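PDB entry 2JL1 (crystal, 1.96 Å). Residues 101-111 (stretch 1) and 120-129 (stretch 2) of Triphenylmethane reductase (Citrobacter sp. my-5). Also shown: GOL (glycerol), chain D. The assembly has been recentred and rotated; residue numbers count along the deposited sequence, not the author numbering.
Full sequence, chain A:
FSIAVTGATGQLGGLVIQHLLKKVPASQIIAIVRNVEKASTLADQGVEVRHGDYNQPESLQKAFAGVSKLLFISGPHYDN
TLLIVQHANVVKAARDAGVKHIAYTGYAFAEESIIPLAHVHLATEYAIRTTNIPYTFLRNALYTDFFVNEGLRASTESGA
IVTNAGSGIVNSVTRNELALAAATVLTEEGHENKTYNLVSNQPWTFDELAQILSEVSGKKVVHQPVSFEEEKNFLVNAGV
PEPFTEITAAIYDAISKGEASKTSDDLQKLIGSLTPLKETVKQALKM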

# COMPACT_ATOMS: atom_id res chain seq x y z
N HIS A 101 16.17 1.84 -11.49
CA HIS A 101 15.84 2.92 -10.55
C HIS A 101 14.40 3.37 -10.79
O HIS A 101 14.03 3.61 -11.92
N ILE A 102 13.61 3.48 -9.73
CA ILE A 102 12.26 3.99 -9.89
C ILE A 102 12.00 5.24 -9.04
O ILE A 102 12.18 5.22 -7.82
N ALA A 103 11.57 6.33 -9.68
CA ALA A 103 11.05 7.53 -8.99
C ALA A 103 9.54 7.54 -9.14
O ALA A 103 9.04 7.29 -10.24
N TYR A 104 8.83 7.89 -8.06
CA TYR A 104 7.37 7.89 -8.03
C TYR A 104 6.83 9.23 -7.47
O TYR A 104 7.26 9.69 -6.42
N THR A 105 5.89 9.85 -8.20
CA THR A 105 5.25 11.09 -7.76
C THR A 105 4.13 10.77 -6.78
O THR A 105 2.99 10.43 -7.18
N GLY A 106 4.46 10.89 -5.50
CA GLY A 106 3.54 10.60 -4.39
C GLY A 106 2.93 11.89 -3.89
O GLY A 106 2.71 12.82 -4.66
N TYR A 107 2.64 11.94 -2.60
CA TYR A 107 1.91 13.07 -2.03
C TYR A 107 2.57 13.37 -0.69
O TYR A 107 2.79 12.45 0.11
N ALA A 108 2.96 14.63 -0.49
CA ALA A 108 3.72 15.05 0.68
C ALA A 108 2.91 14.82 1.93
O ALA A 108 1.69 15.02 1.95
N PHE A 109 3.60 14.39 2.97
CA PHE A 109 3.00 14.16 4.28
C PHE A 109 1.79 13.24 4.23
O PHE A 109 0.85 13.40 5.02
N ALA A 110 1.83 12.24 3.34
CA ALA A 110 0.66 11.39 3.09
C ALA A 110 0.13 10.72 4.38
O ALA A 110 -1.09 10.59 4.57
N GLU A 111 1.04 10.33 5.27
CA GLU A 111 0.64 9.64 6.52
C GLU A 111 -0.29 10.49 7.40
O GLU A 111 -1.08 9.95 8.19
N VAL A 120 -3.81 5.89 -1.68
CA VAL A 120 -3.33 5.33 -2.94
C VAL A 120 -1.82 5.50 -3.03
O VAL A 120 -1.11 4.59 -3.45
N HIS A 121 -1.34 6.69 -2.67
CA HIS A 121 0.09 6.99 -2.77
C HIS A 121 0.90 6.14 -1.81
O HIS A 121 1.97 5.62 -2.16
N LEU A 122 0.38 5.96 -0.60
CA LEU A 122 1.08 5.12 0.41
C LEU A 122 1.08 3.63 -0.00
O LEU A 122 2.10 2.94 0.14
N ALA A 123 -0.05 3.16 -0.54
CA ALA A 123 -0.14 1.78 -1.05
C ALA A 123 0.88 1.57 -2.16
O ALA A 123 1.55 0.52 -2.23
N THR A 124 1.02 2.58 -3.03
CA THR A 124 1.93 2.51 -4.18
C THR A 124 3.40 2.54 -3.74
O THR A 124 4.23 1.76 -4.24
N GLU A 125 3.71 3.40 -2.77
CA GLU A 125 5.05 3.40 -2.16
C GLU A 125 5.42 2.02 -1.58
O GLU A 125 6.51 1.51 -1.84
N TYR A 126 4.52 1.42 -0.79
CA TYR A 126 4.75 0.07 -0.28
C TYR A 126 4.89 -0.98 -1.37
O TYR A 126 5.72 -1.89 -1.23
N ALA A 127 4.11 -0.86 -2.45
CA ALA A 127 4.29 -1.73 -3.61
C ALA A 127 5.70 -1.62 -4.21
O ALA A 127 6.34 -2.63 -4.49
N ILE A 128 6.18 -0.40 -4.40
CA ILE A 128 7.53 -0.18 -4.94
C ILE A 128 8.61 -0.75 -4.00
O ILE A 128 9.62 -1.31 -4.47
N ARG A 129 8.39 -0.62 -2.69
CA ARG A 129 9.32 -1.22 -1.72
C ARG A 129 9.47 -2.75 -1.89
O ARG A 129 10.58 -3.26 -1.75

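Strand 101-107 and helix 120-129 run roughly antiparallel, their N-to-C directions 140° apart and their axes approaching to 7.7 Å. Together the two stretches bury 567 Å², and Tyr104 and His121 account for the largest shares, 110 and 90 Å².

Tyr104 alternates with Ala103 and Thr105, whose CB atoms point away, so its own CA-to-CB bond points toward the helix; the side chain is in rotamer t (chi1 172°). Thr124, in rotamer m, lays CG2 over one face of the Tyr104 ring, 3.6 Å from the centroid of that ring and 19° off the normal, a CH-pi geometry; its OG1 instead turns back along the helix to hydrogen-bond Val120 O at 2.8 Å. Ile128 (m, t) brings CD1 to 3.4 Å from Tyr104 CB and CG2 to 3.5 Å from Ile102 CG2, extending the apolar contact toward the start of the strand.

The phenol ends in a short hydrogen bond, Tyr104 OH to His121 ND1 at 2.6 Å. The hydroxyl lies near the imidazole plane, as a bond to a ring nitrogen requires, and the two rings meet rim to rim with planes at 46°. His121 (chi1 -70°, m) packs one face over Gly106 C and Tyr107 N. This is the closest part of the backbone register, with Gly106 CA 5.2 Å from His121 CA. His121 CD2 also touches Tyr107 CB at 3.4 Å, while the Tyr107 ring leads away.

Leu122 (m, t) covers Ala110, CG to CB at 3.7 Å. Beside this apolar patch, Glu125 OE2 receives two waters: water 1 also donates to Tyr104 O (3.0 Å), and water 2 accepts from Tyr107 N (2.9 Å). A glycerol, probably from the crystallisation liquor, bridges the stretches: its O3 donates to Glu111 OE2 (2.8 Å), and its O1 donates to Glu125 OE1 (2.7 Å) while accepting from Arg129 NE (2.8 Å).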

# COMPACT_ATOMS: atom_id res chain seq x y z
CB HIS A 101 16.78 4.14 -10.70
CG HIS A 101 18.23 3.79 -10.74
ND1 HIS A 101 19.02 3.72 -9.61
CD2 HIS A 101 19.04 3.46 -11.78
CE1 HIS A 101 20.25 3.36 -9.95
NE2 HIS A 101 20.28 3.20 -11.26
CB ILE A 102 11.21 2.89 -9.62
CG1 ILE A 102 9.79 3.40 -9.87
CG2 ILE A 102 11.33 2.34 -8.20
CD1 ILE A 102 8.87 2.31 -10.43
CB ALA A 103 11.64 8.81 -9.57
CB TYR A 104 6.85 6.70 -7.19
CG TYR A 104 5.34 6.76 -6.98
CD1 TYR A 104 4.45 6.66 -8.07
CD2 TYR A 104 4.81 6.99 -5.72
CE1 TYR A 104 3.07 6.75 -7.88
CE2 TYR A 104 3.42 7.09 -5.52
CZ TYR A 104 2.58 6.98 -6.61
OH TYR A 104 1.23 7.09 -6.42
CB THR A 105 4.66 11.90 -8.95
OG1 THR A 105 3.70 11.10 -9.64
CG2 THR A 105 5.78 12.34 -9.91
CB TYR A 107 0.43 12.72 -1.91
CG TYR A 107 -0.46 13.79 -1.32
CD1 TYR A 107 -0.54 15.06 -1.92
CD2 TYR A 107 -1.23 13.53 -0.19
CE1 TYR A 107 -1.36 16.07 -1.38
CE2 TYR A 107 -2.07 14.54 0.36
CZ TYR A 107 -2.12 15.81 -0.25
OH TYR A 107 -2.93 16.82 0.27
CB ALA A 108 4.12 16.52 0.57
CB PHE A 109 2.70 15.50 4.96
CG PHE A 109 3.91 16.39 5.04
CD1 PHE A 109 5.00 16.04 5.85
CD2 PHE A 109 3.98 17.54 4.29
CE1 PHE A 109 6.13 16.87 5.92
CE2 PHE A 109 5.10 18.37 4.36
CZ PHE A 109 6.17 18.03 5.17
CB ALA A 110 0.99 10.32 2.03
CB GLU A 111 1.86 9.26 7.33
CG GLU A 111 2.73 8.20 6.69
CD GLU A 111 3.84 8.79 5.82
OE1 GLU A 111 3.83 10.01 5.52
OE2 GLU A 111 4.73 8.00 5.45
CB VAL A 120 -3.93 6.07 -4.16
CG1 VAL A 120 -3.27 5.58 -5.46
CG2 VAL A 120 -5.45 5.86 -4.25
CB HIS A 121 0.34 8.49 -2.59
CG HIS A 121 -0.15 9.30 -3.74
ND1 HIS A 121 0.27 9.08 -5.04
CD2 HIS A 121 -1.07 10.29 -3.81
CE1 HIS A 121 -0.36 9.91 -5.85
NE2 HIS A 121 -1.17 10.66 -5.13
CB LEU A 122 0.47 5.32 1.79
CG LEU A 122 0.83 6.65 2.48
CD1 LEU A 122 -0.26 7.06 3.51
CD2 LEU A 122 2.20 6.57 3.15
CB ALA A 123 -1.58 1.47 -1.54
CB THR A 124 1.62 3.63 -5.20
OG1 THR A 124 0.25 3.50 -5.60
CG2 THR A 124 2.55 3.53 -6.43
CB GLU A 125 5.17 4.47 -1.07
CG GLU A 125 5.40 5.89 -1.62
CD GLU A 125 5.64 6.93 -0.52
OE1 GLU A 125 5.95 6.56 0.65
OE2 GLU A 125 5.54 8.15 -0.86
CB TYR A 126 3.69 -0.34 0.74
CG TYR A 126 3.93 0.26 2.08
CD1 TYR A 126 5.05 -0.14 2.84
CD2 TYR A 126 3.08 1.23 2.60
CE1 TYR A 126 5.29 0.42 4.09
CE2 TYR A 126 3.32 1.78 3.85
CZ TYR A 126 4.43 1.37 4.58
OH TYR A 126 4.68 1.91 5.82
CB ALA A 127 3.22 -1.44 -4.69
CB ILE A 128 7.79 1.33 -5.22
CG1 ILE A 128 6.95 1.76 -6.42
CG2 ILE A 128 9.31 1.59 -5.42
CD1 ILE A 128 6.73 3.33 -6.57
CB ARG A 129 8.98 -0.83 -0.28
CG ARG A 129 9.18 0.66 0.02
CD ARG A 129 8.75 1.00 1.45
NE ARG A 129 8.88 2.42 1.77
CZ ARG A 129 9.99 3.01 2.21
NH1 ARG A 129 11.12 2.30 2.35
NH2 ARG A 129 9.99 4.30 2.50
C1 GOL D . 5.79 4.33 2.70
O1 GOL D . 6.96 4.43 1.93
C2 GOL D . 6.14 4.44 4.17
O2 GOL D . 7.37 5.10 4.37
C3 GOL D . 5.03 5.10 4.99
O3 GOL D . 5.57 5.46 6.23
O HOH W 1 6.36 9.44 -3.54
O HOH W 2 3.28 9.65 -0.92